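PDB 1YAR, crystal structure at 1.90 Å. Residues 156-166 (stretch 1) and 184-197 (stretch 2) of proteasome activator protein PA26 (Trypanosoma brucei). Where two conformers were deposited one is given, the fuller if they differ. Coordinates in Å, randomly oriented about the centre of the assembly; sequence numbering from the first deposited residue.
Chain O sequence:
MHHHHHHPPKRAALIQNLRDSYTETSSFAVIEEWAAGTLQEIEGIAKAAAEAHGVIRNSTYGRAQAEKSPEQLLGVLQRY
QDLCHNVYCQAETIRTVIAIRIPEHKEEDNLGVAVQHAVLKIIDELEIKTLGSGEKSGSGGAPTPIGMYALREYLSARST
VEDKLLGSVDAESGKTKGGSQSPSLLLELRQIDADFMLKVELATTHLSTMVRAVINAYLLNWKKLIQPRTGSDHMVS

Stretch 1 (156-166) SARSTVEDKLL
Stretch 2 (184-197) SLLLELRQIDADFM

Both stretches of the PA26 chain are helical throughout, with phi/psi values clustered near -65°/-40°, and each is a segment of a helix that begins earlier in the chain. They pack antiparallel: the N-to-C directions differ by 155° (signed crossing angle -155°), and the axes approach to 9.8 Å. The register is set by Val-161 CA and Leu-189 CA, 6.4 Å apart, and by Leu-165 CA and Leu-186 CA at 7.2 Å, so that Ala-157 lies near Ile-192 and Phe-196 while Leu-165 lies near Leu-185. Backbone i+4 to i hydrogen bonds run along both helices, for example Leu-165 N to Val-161 O (2.9 Å) and Ile-192 N to Glu-188 O (2.8 Å).

Together the two surfaces bury 621 Å², largely through aliphatic side chains, two of which, Val-161 and Leu-189, pack knob into hole. Val-161 (chi1 t) points toward stretch 2 and sits among Leu-185, Glu-188, Leu-189 and Ile-192. Val-161 CG1 lies 3.8 Å from Leu-185 CD1 and 3.9 Å from Leu-189 CD1, and its CG2 meets Ile-192 CD1 at 3.7 Å; the beta-branch thus spreads two methyls across the hole. Reciprocally, Leu-189 (t, p) leaves its backbone sideways but brings its end in among Arg-158, Val-161, Glu-162 and Leu-165. Leu-165 (m, t) extends the apolar seam, with CD1 3.8 Å from Leu-189 CD2 and CD2 3.8 Å from Leu-185 CD2. Leu-185 adopts t, p and also packs its CD2 3.6 Å from Lys-164 CB, the aliphatic base of an otherwise exposed lysine (chi1 m, chi2 t).

At the other end stretch 1 places the small Ala-157 against stretch 2. Ala-157 points toward its partner, its CB 4.3 Å from both Ile-192 CG2 and Phe-196 CE1; Ile-192 is m, t, and Phe-196 has chi1 -84° and chi2 82°. The backbone also takes part, with Ala-157 O 3.7 Å from Ile-192 CD1.

A buried salt bridge flanks the apolar contacts. Arg-158 starts sideways, with chi1 at -142° between wells, then extends through t chi2 and chi3 to chi4 -99°. Its guanidinium makes paired hydrogen bonds with Asp-193 (chi1 m, chi2 -6°): Arg-158 NE to Asp-193 OD1 and Arg-158 NH2 to Asp-193 OD2, both 2.8 Å and nearly straight at 168° and 162°. OD1 lies at the guanidinium edge near its plane, while Leu-189 CD1 covers one face, 3.7 Å from Arg-158 CZ. Arg-158 NH1 also forms a hydrogen-bonded salt bridge, 2.8 Å, with OE2 of Glu-162 (chi1 m, chi2 t, chi3 7°), one turn on, so the buried cation is matched by carboxylates from both helices.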

# COMPACT_ATOMS: atom_id res chain seq x y z
N SER O 156 -12.51 -42.21 -120.86
CA SER O 156 -12.92 -40.88 -121.31
C SER O 156 -11.76 -40.21 -122.04
O SER O 156 -11.88 -39.86 -123.22
CB SER O 156 -13.31 -39.99 -120.12
OG SER O 156 -14.20 -40.64 -119.23
N ALA O 157 -10.64 -40.07 -121.34
CA ALA O 157 -9.46 -39.35 -121.82
C ALA O 157 -8.90 -39.98 -123.10
O ALA O 157 -8.59 -39.29 -124.08
CB ALA O 157 -8.38 -39.33 -120.73
N ARG O 158 -8.80 -41.31 -123.09
CA ARG O 158 -8.25 -42.03 -124.23
C ARG O 158 -9.17 -41.96 -125.44
O ARG O 158 -8.71 -41.77 -126.57
CB ARG O 158 -7.94 -43.49 -123.85
CG ARG O 158 -6.66 -44.00 -124.50
CD ARG O 158 -6.42 -45.49 -124.41
NE ARG O 158 -5.06 -45.84 -124.85
CZ ARG O 158 -4.74 -46.29 -126.07
NH1 ARG O 158 -5.68 -46.49 -127.00
NH2 ARG O 158 -3.48 -46.58 -126.36
N SER O 159 -10.48 -42.09 -125.21
CA SER O 159 -11.48 -42.10 -126.29
C SER O 159 -11.57 -40.77 -127.06
O SER O 159 -11.86 -40.78 -128.26
CB SER O 159 -12.85 -42.51 -125.75
OG SER O 159 -13.43 -41.47 -124.98
N THR O 160 -11.32 -39.65 -126.38
CA THR O 160 -11.22 -38.34 -127.01
C THR O 160 -10.05 -38.28 -127.99
O THR O 160 -10.20 -37.87 -129.13
CB THR O 160 -11.07 -37.23 -125.93
OG1 THR O 160 -12.18 -37.28 -125.04
CG2 THR O 160 -11.16 -35.83 -126.56
N VAL O 161 -8.88 -38.75 -127.53
CA VAL O 161 -7.68 -38.77 -128.35
C VAL O 161 -7.79 -39.80 -129.48
O VAL O 161 -7.42 -39.52 -130.62
CB VAL O 161 -6.41 -38.94 -127.47
CG1 VAL O 161 -5.14 -39.15 -128.31
CG2 VAL O 161 -6.25 -37.72 -126.55
N GLU O 162 -8.33 -40.98 -129.18
CA GLU O 162 -8.55 -42.00 -130.21
C GLU O 162 -9.36 -41.45 -131.38
O GLU O 162 -8.96 -41.57 -132.54
CB GLU O 162 -9.20 -43.25 -129.62
CG GLU O 162 -8.26 -44.09 -128.77
CD GLU O 162 -8.99 -45.10 -127.89
OE1 GLU O 162 -10.22 -45.24 -128.05
OE2 GLU O 162 -8.33 -45.75 -127.05
N ASP O 163 -10.49 -40.80 -131.06
CA ASP O 163 -11.40 -40.25 -132.07
C ASP O 163 -10.70 -39.23 -132.97
O ASP O 163 -10.94 -39.22 -134.18
CB ASP O 163 -12.61 -39.58 -131.43
CG ASP O 163 -13.83 -40.47 -131.39
OD1 ASP O 163 -13.82 -41.52 -132.08
OD2 ASP O 163 -14.85 -40.20 -130.70
N LYS O 164 -9.86 -38.39 -132.37
CA LYS O 164 -9.14 -37.38 -133.14
C LYS O 164 -8.09 -38.01 -134.03
O LYS O 164 -7.89 -37.57 -135.17
CB LYS O 164 -8.50 -36.35 -132.22
CG LYS O 164 -9.46 -35.33 -131.65
CD LYS O 164 -8.69 -34.24 -130.95
CE LYS O 164 -9.32 -33.88 -129.62
NZ LYS O 164 -8.29 -33.15 -128.79
N LEU O 165 -7.42 -39.04 -133.52
CA LEU O 165 -6.38 -39.71 -134.27
C LEU O 165 -6.94 -40.54 -135.42
O LEU O 165 -6.33 -40.62 -136.49
CB LEU O 165 -5.54 -40.60 -133.35
CG LEU O 165 -4.50 -39.91 -132.45
CD1 LEU O 165 -3.87 -40.91 -131.48
CD2 LEU O 165 -3.44 -39.22 -133.31
N LEU O 166 -8.07 -41.18 -135.19
CA LEU O 166 -8.65 -42.11 -136.17
C LEU O 166 -9.46 -41.37 -137.24
O LEU O 166 -9.47 -41.78 -138.41
CB LEU O 166 -9.50 -43.18 -135.47
CG LEU O 166 -8.79 -44.14 -134.51
CD1 LEU O 166 -9.77 -44.90 -133.63
CD2 LEU O 166 -7.85 -45.11 -135.24
N SER O 184 2.04 -34.14 -131.44
CA SER O 184 1.87 -34.14 -129.97
C SER O 184 0.61 -34.88 -129.54
O SER O 184 0.56 -35.43 -128.46
CB SER O 184 1.93 -32.72 -129.38
OG SER O 184 3.18 -32.09 -129.66
N LEU O 185 -0.40 -34.90 -130.40
CA LEU O 185 -1.60 -35.69 -130.10
C LEU O 185 -1.29 -37.21 -130.02
O LEU O 185 -1.80 -37.93 -129.16
CB LEU O 185 -2.69 -35.40 -131.12
CG LEU O 185 -4.03 -36.13 -130.93
CD1 LEU O 185 -4.71 -35.65 -129.64
CD2 LEU O 185 -4.94 -35.93 -132.13
N LEU O 186 -0.44 -37.69 -130.92
CA LEU O 186 -0.00 -39.08 -130.89
C LEU O 186 0.79 -39.38 -129.63
O LEU O 186 0.56 -40.39 -128.97
CB LEU O 186 0.84 -39.38 -132.14
CG LEU O 186 1.26 -40.83 -132.36
CD1 LEU O 186 0.08 -41.79 -132.36
CD2 LEU O 186 2.07 -40.94 -133.66
N LEU O 187 1.71 -38.50 -129.29
CA LEU O 187 2.48 -38.67 -128.05
C LEU O 187 1.57 -38.52 -126.81
O LEU O 187 1.83 -39.14 -125.78
CB LEU O 187 3.62 -37.67 -127.99
CG LEU O 187 4.79 -37.93 -128.96
CD1 LEU O 187 5.73 -36.78 -128.94
CD2 LEU O 187 5.53 -39.25 -128.61
N GLU O 188 0.52 -37.70 -126.92
CA GLU O 188 -0.42 -37.58 -125.80
C GLU O 188 -1.16 -38.91 -125.50
O GLU O 188 -1.49 -39.20 -124.34
CB GLU O 188 -1.41 -36.44 -126.01
CG GLU O 188 -2.20 -36.12 -124.75
CD GLU O 188 -3.32 -35.13 -124.98
OE1 GLU O 188 -4.15 -34.99 -124.06
OE2 GLU O 188 -3.36 -34.49 -126.06
N LEU O 189 -1.38 -39.73 -126.54
CA LEU O 189 -2.02 -41.03 -126.38
C LEU O 189 -1.16 -41.93 -125.51
O LEU O 189 -1.67 -42.58 -124.58
CB LEU O 189 -2.25 -41.71 -127.73
CG LEU O 189 -3.01 -43.05 -127.74
CD1 LEU O 189 -4.47 -42.83 -127.36
CD2 LEU O 189 -2.87 -43.74 -129.13
N ARG O 190 0.13 -41.96 -125.81
CA ARG O 190 1.10 -42.69 -125.01
C ARG O 190 1.16 -42.10 -123.60
O ARG O 190 1.32 -42.84 -122.64
CB ARG O 190 2.47 -42.62 -125.68
CG ARG O 190 3.56 -43.36 -124.98
CD ARG O 190 4.83 -43.38 -125.78
NE ARG O 190 5.96 -43.82 -124.98
CZ ARG O 190 6.72 -43.00 -124.26
NH1 ARG O 190 6.46 -41.70 -124.24
NH2 ARG O 190 7.74 -43.48 -123.56
N GLN O 191 1.04 -40.77 -123.50
CA GLN O 191 1.20 -40.09 -122.21
C GLN O 191 0.02 -40.39 -121.30
O GLN O 191 0.19 -40.51 -120.07
CB GLN O 191 1.39 -38.58 -122.35
CG GLN O 191 2.15 -37.96 -121.13
CD GLN O 191 3.50 -38.64 -120.86
OE1 GLN O 191 4.32 -38.78 -121.77
NE2 GLN O 191 3.73 -39.05 -119.62
N ILE O 192 -1.17 -40.50 -121.89
CA ILE O 192 -2.35 -40.91 -121.14
C ILE O 192 -2.14 -42.31 -120.57
O ILE O 192 -2.35 -42.54 -119.38
CB ILE O 192 -3.63 -40.82 -122.01
CG1 ILE O 192 -4.05 -39.37 -122.20
CG2 ILE O 192 -4.79 -41.62 -121.37
CD1 ILE O 192 -4.99 -39.15 -123.38
N ASP O 193 -1.69 -43.26 -121.41
CA ASP O 193 -1.38 -44.61 -120.92
C ASP O 193 -0.35 -44.60 -119.79
O ASP O 193 -0.57 -45.22 -118.75
CB ASP O 193 -0.91 -45.53 -122.04
CG ASP O 193 -2.03 -45.89 -122.98
OD1 ASP O 193 -3.21 -45.53 -122.72
OD2 ASP O 193 -1.83 -46.51 -124.04
N ALA O 194 0.75 -43.90 -119.99
CA ALA O 194 1.78 -43.82 -118.95
C ALA O 194 1.26 -43.14 -117.68
O ALA O 194 1.48 -43.63 -116.58
CB ALA O 194 3.02 -43.09 -119.48
N ASP O 195 0.59 -42.00 -117.85
CA ASP O 195 0.21 -41.18 -116.70
C ASP O 195 -0.83 -41.87 -115.82
O ASP O 195 -0.84 -41.65 -114.62
CB ASP O 195 -0.30 -39.81 -117.13
CG ASP O 195 0.83 -38.83 -117.40
OD1 ASP O 195 2.02 -39.21 -117.31
OD2 ASP O 195 0.62 -37.63 -117.71
N PHE O 196 -1.71 -42.68 -116.42
CA PHE O 196 -2.68 -43.40 -115.61
C PHE O 196 -2.06 -44.49 -114.79
O PHE O 196 -2.50 -44.74 -113.66
CB PHE O 196 -3.92 -43.85 -116.41
CG PHE O 196 -4.95 -42.77 -116.52
CD1 PHE O 196 -4.83 -41.78 -117.50
CD2 PHE O 196 -5.98 -42.68 -115.60
CE1 PHE O 196 -5.76 -40.74 -117.58
CE2 PHE O 196 -6.93 -41.66 -115.68
CZ PHE O 196 -6.81 -40.67 -116.67
N MET O 197 -1.01 -45.11 -115.32
CA MET O 197 -0.26 -46.07 -114.53
C MET O 197 0.54 -45.37 -113.44
O MET O 197 0.59 -45.84 -112.31
CB MET O 197 0.61 -46.97 -115.41
CG MET O 197 -0.19 -47.83 -116.38
SD MET O 197 -1.28 -49.03 -115.56
CE MET O 197 -2.88 -48.25 -115.64